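3-carboxy-cis,cis-muconate cycloisomerase (Pseudomonas putida, PDB 1RE5) belongs to the fumarase/aspartase-type lyase superfamily of largely helical enzymes and assembles as a tetramer. Local coordinates at residues D[72-76]-D[77-81]. Sequence-based numbering, arbitrary orientation.
Sequences ATAGN and SAIPL
Ala-74 meets Ile-79 and Pro-80 across the turn between two consecutive helices, in which helix 64-74 ends, Gly-75 turns the chain, and Asn-76 caps helix 78-92. Residues 72-74 form the last turn of the first helix. At its end the methyl of Ala-74 points toward the second helix, where CB of Ala-74 lies 3.2 Å from CD1 of Ile-79. On the proline side, CG of Pro-80 is 3.5 Å from CB of Ala-74, giving the alanine two apolar neighbours. Gly-75 is then the first residue after the helix to leave helical angles, and its positive phi lets the chain turn. Its own carbonyl makes a weak hydrogen bond to NE2 of His-321.

Asn-76 has an extended backbone, and its side chain makes a capping bond to the turn that leads into the helix. With chi1 at 67°, CG is flanked by both the amide nitrogen and the carbonyl carbon of its own residue, and the carboxamide folds back toward the next helix. OD1 of Asn-76 accepts from N of Ile-79 at 3.1 Å with an N-H...O angle of 158°, the donor lying 19° off the carbonyl plane. The N of Ala-78 is equally near OD1, yet its angle is too poor for a bond. Further along, Leu-81 N bonds to Ser-77 O, the i to i+4 pattern of a helix under way. Neighbouring parts of the fold close in on this corner: Ser-106 and Met-110 of helix 106-142 touch the Asn-76 side chain, and Phe-6 of a second subunit packs on Ser-77. The asparagine and isoleucine side chains cross at about a right angle, and CG2 of Ile-79 comes to 3.7 Å from ND2 of Asn-76.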
ATOM      1  N   ALA D  72       1.276  27.343  -7.231  1.00 34.81           N
ATOM      2  CA  ALA D  72       1.707  26.561  -8.383  1.00 35.52           C
ATOM      3  C   ALA D  72       3.064  27.014  -8.908  1.00 36.65           C
ATOM      4  O   ALA D  72       3.736  26.282  -9.642  1.00 36.64           O
ATOM      5  CB  ALA D  72       0.670  26.665  -9.488  1.00 35.41           C
ATOM      6  N   THR D  73       3.461  28.224  -8.526  1.00 37.12           N
ATOM      7  CA  THR D  73       4.727  28.791  -8.970  1.00 36.96           C
ATOM      8  C   THR D  73       5.737  28.863  -7.829  1.00 36.08           C
ATOM      9  O   THR D  73       6.951  28.814  -8.052  1.00 36.18           O
ATOM     10  CB  THR D  73       4.510  30.214  -9.530  1.00 37.97           C
ATOM     11  OG1 THR D  73       3.531  30.171 -10.577  1.00 39.77           O
ATOM     12  CG2 THR D  73       5.813  30.783 -10.088  1.00 39.18           C
ATOM     13  N   ALA D  74       5.225  28.975  -6.607  1.00 34.46           N
ATOM     14  CA  ALA D  74       6.069  29.083  -5.428  1.00 33.39           C
ATOM     15  C   ALA D  74       6.640  27.752  -4.952  1.00 33.14           C
ATOM     16  O   ALA D  74       7.792  27.682  -4.516  1.00 33.03           O
ATOM     17  CB  ALA D  74       5.288  29.741  -4.310  1.00 33.66           C
ATOM     18  N   GLY D  75       5.837  26.696  -5.018  1.00 32.57           N
ATOM     19  CA  GLY D  75       6.326  25.408  -4.572  1.00 32.25           C
ATOM     20  C   GLY D  75       5.808  25.053  -3.196  1.00 31.96           C
ATOM     21  O   GLY D  75       6.019  23.944  -2.720  1.00 33.21           O
ATOM     22  N   ASN D  76       5.148  26.004  -2.544  1.00 31.95           N
ATOM     23  CA  ASN D  76       4.564  25.768  -1.233  1.00 31.60           C
ATOM     24  C   ASN D  76       3.478  26.796  -0.957  1.00 31.14           C
ATOM     25  O   ASN D  76       3.192  27.647  -1.791  1.00 31.06           O
ATOM     26  CB  ASN D  76       5.627  25.791  -0.130  1.00 33.16           C
ATOM     27  CG  ASN D  76       6.238  27.157   0.073  1.00 36.23           C
ATOM     28  OD1 ASN D  76       5.535  28.167   0.099  1.00 38.07           O
ATOM     29  ND2 ASN D  76       7.558  27.195   0.240  1.00 36.89           N
ATOM     30  N   SER D  77       2.868  26.721   0.213  1.00 31.41           N
ATOM     31  CA  SER D  77       1.789  27.636   0.553  1.00 32.49           C
ATOM     32  C   SER D  77       2.230  28.837   1.384  1.00 32.79           C
ATOM     33  O   SER D  77       1.635  29.902   1.300  1.00 33.40           O
ATOM     34  CB  SER D  77       0.712  26.868   1.307  1.00 32.50           C
ATOM     35  OG  SER D  77       1.308  26.114   2.352  1.00 32.06           O
ATOM     36  N   ALA D  78       3.275  28.666   2.183  1.00 33.47           N
ATOM     37  CA  ALA D  78       3.757  29.740   3.042  1.00 33.39           C
ATOM     38  C   ALA D  78       4.141  31.027   2.332  1.00 34.68           C
ATOM     39  O   ALA D  78       3.609  32.088   2.660  1.00 35.85           O
ATOM     40  CB  ALA D  78       4.935  29.255   3.883  1.00 32.03           C
ATOM     41  N   ILE D  79       5.048  30.960   1.358  1.00 35.48           N
ATOM     42  CA  ILE D  79       5.463  32.200   0.708  1.00 35.81           C
ATOM     43  C   ILE D  79       4.348  33.017   0.039  1.00 35.50           C
ATOM     44  O   ILE D  79       4.325  34.243   0.172  1.00 36.17           O
ATOM     45  CB  ILE D  79       6.661  32.002  -0.292  1.00 35.24           C
ATOM     46  CG1 ILE D  79       6.157  31.694  -1.690  1.00 36.02           C
ATOM     47  CG2 ILE D  79       7.597  30.920   0.204  1.00 32.88           C
ATOM     48  CD1 ILE D  79       7.255  31.750  -2.732  1.00 39.49           C
ATOM     49  N   PRO D  80       3.403  32.372  -0.668  1.00 34.91           N
ATOM     50  CA  PRO D  80       2.375  33.225  -1.271  1.00 34.88           C
ATOM     51  C   PRO D  80       1.473  33.833  -0.208  1.00 35.43           C
ATOM     52  O   PRO D  80       0.955  34.938  -0.374  1.00 35.62           O
ATOM     53  CB  PRO D  80       1.615  32.268  -2.183  1.00 34.14           C
ATOM     54  CG  PRO D  80       2.646  31.273  -2.549  1.00 35.03           C
ATOM     55  CD  PRO D  80       3.312  31.013  -1.213  1.00 35.64           C
ATOM     56  N   LEU D  81       1.279  33.111   0.888  1.00 35.71           N
ATOM     57  CA  LEU D  81       0.431  33.617   1.955  1.00 36.30           C
ATOM     58  C   LEU D  81       1.116  34.785   2.645  1.00 38.31           C
ATOM     59  O   LEU D  81       0.502  35.834   2.859  1.00 38.99           O
ATOM     60  CB  LEU D  81       0.150  32.534   2.993  1.00 34.03           C
ATOM     61  CG  LEU D  81      -0.674  33.055   4.173  1.00 32.86           C
ATOM     62  CD1 LEU D  81      -2.045  33.469   3.662  1.00 33.36           C
ATOM     63  CD2 LEU D  81      -0.797  31.997   5.254  1.00 32.73           C
TER